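Local structure of putative glucoamylase (Bacteroides uniformis, 4GL3) at residues 191-197 / 220-226. The protein is a putative glucoamylase that probably hydrolyses glycosidic bonds in glucose-containing saccharides. Residues are numbered along the deposited sequence; the frame is centred on the assembly and turned at random.
Sequences KGHNECH and WANANTF
CA of Gly192 sits over one face of the Trp220 indole, 3.4 Å from the centroid of the six-membered ring and 4° off the ring normal, a CH-pi contact. Glycine suits the place because a beta carbon would collide with both this ring and Phe226. The opposite face takes CA of His197, whose imidazole plane is only 3° from that of the indole, yet displaced too far for a true stack. With CG anti to the backbone N (chi1 173°), the two-faced Trp220 ring reaches from the end of helix 213-220 into the loop leading to helix 197-205, where OD1 of Asn194 meets the indole edge and closes an Asx turn by accepting from Cys196 N. Water 2 bridges Trp220 NE1 (2.8 Å) and His193 ND1. An alanine in place of Trp220 would probably open a gap between Gly192 and His197 and leave that water without its indole donor. Backbone hydrogen bonds join the segments: Gly192 N to Trp220 O (2.9 Å) and His193 N to Thr225 O (2.9 Å). Thr225, in the type I turn Ala223-Phe226, has a short hydroxyl that donates to Gly192 O (OG1 to O 2.6 Å) and accepts from water 1, itself bonded to Lys191 O. The long, bent Lys191 chain brings NZ to Gly219 O and, weakly, Asn222 O, carbonyls near the helix end.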
ATOM      1  N   LYS A 191       1.446  -5.150  15.728  1.00 21.09           N
ATOM      2  CA  LYS A 191       0.410  -4.704  16.657  1.00 25.66           C
ATOM      3  C   LYS A 191      -0.379  -3.591  15.970  1.00 24.00           C
ATOM      4  O   LYS A 191       0.193  -2.793  15.245  1.00 23.52           O
ATOM      5  CB  LYS A 191       1.033  -4.117  17.922  1.00 33.34           C
ATOM      6  CG  LYS A 191       1.897  -5.057  18.710  1.00 34.22           C
ATOM      7  CD  LYS A 191       1.188  -6.280  19.304  1.00 38.03           C
ATOM      8  CE  LYS A 191       0.427  -6.007  20.562  1.00 33.98           C
ATOM      9  NZ  LYS A 191      -0.285  -7.225  21.099  1.00 25.56           N
ATOM     10  N   GLY A 192      -1.688  -3.593  16.147  1.00 24.76           N
ATOM     11  CA  GLY A 192      -2.571  -2.602  15.484  1.00 27.57           C
ATOM     12  C   GLY A 192      -2.632  -1.269  16.208  1.00 26.18           C
ATOM     13  O   GLY A 192      -2.178  -1.181  17.327  1.00 27.02           O
ATOM     14  N   HIS A 193      -3.215  -0.219  15.619  1.00 29.75           N
ATOM     15  CA  HIS A 193      -3.771  -0.206  14.257  1.00 27.30           C
ATOM     16  C   HIS A 193      -2.850   0.652  13.393  1.00 27.06           C
ATOM     17  O   HIS A 193      -2.806   1.875  13.538  1.00 27.83           O
ATOM     18  CB  HIS A 193      -5.196   0.364  14.187  1.00 31.29           C
ATOM     19  CG  HIS A 193      -5.762   0.334  12.798  1.00 27.10           C
ATOM     20  ND1 HIS A 193      -6.391  -0.777  12.278  1.00 29.91           N
ATOM     21  CD2 HIS A 193      -5.719   1.248  11.799  1.00 30.09           C
ATOM     22  CE1 HIS A 193      -6.713  -0.545  11.018  1.00 32.65           C
ATOM     23  NE2 HIS A 193      -6.340   0.687  10.710  1.00 31.16           N
ATOM     24  N   ASN A 194      -2.091  -0.017  12.541  1.00 25.49           N
ATOM     25  CA  ASN A 194      -1.160   0.626  11.617  1.00 28.85           C
ATOM     26  C   ASN A 194      -1.435   0.165  10.190  1.00 25.08           C
ATOM     27  O   ASN A 194      -2.575  -0.151   9.869  1.00 31.02           O
ATOM     28  CB  ASN A 194       0.292   0.406  12.070  1.00 24.83           C
ATOM     29  CG  ASN A 194       0.711  -1.045  12.075  1.00 31.05           C
ATOM     30  OD1 ASN A 194       0.020  -1.915  11.574  1.00 26.88           O
ATOM     31  ND2 ASN A 194       1.849  -1.311  12.694  1.00 31.28           N
ATOM     32  N   GLU A 195      -0.415   0.131   9.329  1.00 26.04           N
ATOM     33  CA  GLU A 195      -0.596  -0.256   7.935  1.00 25.06           C
ATOM     34  C   GLU A 195      -0.699  -1.747   7.709  1.00 29.91           C
ATOM     35  O   GLU A 195      -0.956  -2.143   6.575  1.00 24.34           O
ATOM     36  CB  GLU A 195       0.566   0.289   7.059  1.00 27.63           C
ATOM     37  CG  GLU A 195       1.908  -0.467   7.220  1.00 24.87           C
ATOM     38  CD  GLU A 195       2.832   0.087   8.300  1.00 29.43           C
ATOM     39  OE1 GLU A 195       2.346   0.491   9.371  1.00 32.81           O
ATOM     40  OE2 GLU A 195       4.067   0.066   8.083  1.00 27.56           O
ATOM     41  N   CYS A 196      -0.502  -2.584   8.742  1.00 23.13           N
ATOM     42  CA  CYS A 196      -0.330  -4.029   8.515  1.00 25.23           C
ATOM     43  C   CYS A 196      -1.575  -4.909   8.682  1.00 24.47           C
ATOM     44  O   CYS A 196      -1.445  -6.104   8.851  1.00 23.95           O
ATOM     45  CB  CYS A 196       0.710  -4.511   9.517  1.00 23.55           C
ATOM     46  SG  CYS A 196       2.268  -3.642   9.455  1.00 24.68           S
ATOM     47  N   HIS A 197      -2.770  -4.331   8.703  1.00 19.79           N
ATOM     48  CA  HIS A 197      -4.005  -5.098   8.946  1.00 23.31           C
ATOM     49  C   HIS A 197      -4.116  -6.359   8.058  1.00 23.89           C
ATOM     50  O   HIS A 197      -4.533  -7.474   8.507  1.00 22.32           O
ATOM     51  CB  HIS A 197      -5.212  -4.163   8.725  1.00 23.66           C
ATOM     52  CG  HIS A 197      -6.491  -4.629   9.341  1.00 24.87           C
ATOM     53  ND1 HIS A 197      -7.690  -3.997   9.090  1.00 28.83           N
ATOM     54  CD2 HIS A 197      -6.765  -5.637  10.208  1.00 23.71           C
ATOM     55  CE1 HIS A 197      -8.649  -4.595   9.782  1.00 30.06           C
ATOM     56  NE2 HIS A 197      -8.111  -5.579  10.485  1.00 27.55           N
ATOM     57  N   TRP A 220      -3.055  -8.647  17.216  1.00 25.68           N
ATOM     58  CA  TRP A 220      -3.314  -7.422  16.502  1.00 24.13           C
ATOM     59  C   TRP A 220      -4.120  -6.439  17.338  1.00 24.32           C
ATOM     60  O   TRP A 220      -3.759  -5.270  17.403  1.00 25.23           O
ATOM     61  CB  TRP A 220      -4.023  -7.689  15.181  1.00 22.59           C
ATOM     62  CG  TRP A 220      -4.482  -6.510  14.443  1.00 22.84           C
ATOM     63  CD1 TRP A 220      -5.767  -6.071  14.367  1.00 26.29           C
ATOM     64  CD2 TRP A 220      -3.708  -5.609  13.635  1.00 22.89           C
ATOM     65  NE1 TRP A 220      -5.850  -5.005  13.555  1.00 25.91           N
ATOM     66  CE2 TRP A 220      -4.602  -4.668  13.107  1.00 24.26           C
ATOM     67  CE3 TRP A 220      -2.357  -5.487  13.338  1.00 23.94           C
ATOM     68  CZ2 TRP A 220      -4.201  -3.639  12.274  1.00 23.55           C
ATOM     69  CZ3 TRP A 220      -1.949  -4.472  12.505  1.00 23.98           C
ATOM     70  CH2 TRP A 220      -2.862  -3.551  11.987  1.00 24.22           C
ATOM     71  N   ALA A 221      -5.191  -6.920  17.978  1.00 24.07           N
ATOM     72  CA  ALA A 221      -6.248  -6.045  18.516  1.00 24.02           C
ATOM     73  C   ALA A 221      -6.080  -5.636  19.969  1.00 25.28           C
ATOM     74  O   ALA A 221      -7.060  -5.478  20.679  1.00 28.32           O
ATOM     75  CB  ALA A 221      -7.640  -6.703  18.314  1.00 25.51           C
ATOM     76  N   ASN A 222      -4.865  -5.472  20.439  1.00 29.93           N
ATOM     77  CA  ASN A 222      -4.643  -5.105  21.842  1.00 28.65           C
ATOM     78  C   ASN A 222      -3.299  -4.380  21.937  1.00 29.18           C
ATOM     79  O   ASN A 222      -2.258  -5.017  21.899  1.00 28.21           O
ATOM     80  CB  ASN A 222      -4.686  -6.332  22.771  1.00 26.15           C
ATOM     81  CG  ASN A 222      -4.736  -5.927  24.240  1.00 29.17           C
ATOM     82  OD1 ASN A 222      -5.009  -4.785  24.548  1.00 30.96           O
ATOM     83  ND2 ASN A 222      -4.476  -6.855  25.140  1.00 33.60           N
ATOM     84  N   ALA A 223      -3.332  -3.048  21.994  1.00 29.00           N
ATOM     85  CA  ALA A 223      -2.119  -2.204  21.940  1.00 26.92           C
ATOM     86  C   ALA A 223      -2.475  -0.779  22.314  1.00 26.78           C
ATOM     87  O   ALA A 223      -3.629  -0.387  22.190  1.00 26.29           O
ATOM     88  CB  ALA A 223      -1.458  -2.265  20.536  1.00 24.36           C
ATOM     89  N   ASN A 224      -1.521  -0.018  22.850  1.00 28.85           N
ATOM     90  CA  ASN A 224      -1.700   1.411  23.073  1.00 27.85           C
ATOM     91  C   ASN A 224      -2.170   2.167  21.819  1.00 29.66           C
ATOM     92  O   ASN A 224      -2.881   3.191  21.927  1.00 27.38           O
ATOM     93  CB  ASN A 224      -0.394   2.061  23.547  1.00 30.88           C
ATOM     94  CG  ASN A 224       0.145   1.463  24.840  1.00 32.03           C
ATOM     95  OD1 ASN A 224      -0.598   1.013  25.731  1.00 28.59           O
ATOM     96  ND2 ASN A 224       1.452   1.464  24.948  1.00 28.90           N
ATOM     97  N   THR A 225      -1.773   1.651  20.655  1.00 23.88           N
ATOM     98  CA  THR A 225      -2.049   2.222  19.345  1.00 29.21           C
ATOM     99  C   THR A 225      -3.306   1.613  18.656  1.00 29.21           C
ATOM    100  O   THR A 225      -3.592   1.953  17.511  1.00 29.18           O
ATOM    101  CB  THR A 225      -0.830   1.999  18.405  1.00 31.31           C
ATOM    102  OG1 THR A 225      -0.518   0.589  18.366  1.00 29.46           O
ATOM    103  CG2 THR A 225       0.419   2.821  18.893  1.00 29.86           C
ATOM    104  N   PHE A 226      -4.030   0.715  19.339  1.00 28.49           N
ATOM    105  CA  PHE A 226      -5.229   0.090  18.779  1.00 26.74           C
ATOM    106  C   PHE A 226      -6.504   0.876  19.119  1.00 29.45           C
ATOM    107  O   PHE A 226      -6.839   1.801  18.385  1.00 26.99           O
ATOM    108  CB  PHE A 226      -5.316  -1.410  19.091  1.00 28.99           C
ATOM    109  CG  PHE A 226      -6.351  -2.125  18.263  1.00 30.35           C
ATOM    110  CD1 PHE A 226      -6.179  -2.238  16.891  1.00 28.50           C
ATOM    111  CD2 PHE A 226      -7.505  -2.611  18.839  1.00 30.02           C
ATOM    112  CE1 PHE A 226      -7.132  -2.837  16.114  1.00 31.10           C
ATOM    113  CE2 PHE A 226      -8.483  -3.208  18.061  1.00 30.12           C
ATOM    114  CZ  PHE A 226      -8.290  -3.324  16.691  1.00 26.66           C
TER
HETATM  115  O   HOH W   1       0.638  -0.235  15.923  1.00 51.46           O
HETATM  116  O   HOH W   2      -7.929  -3.214  12.862  1.00 29.12           O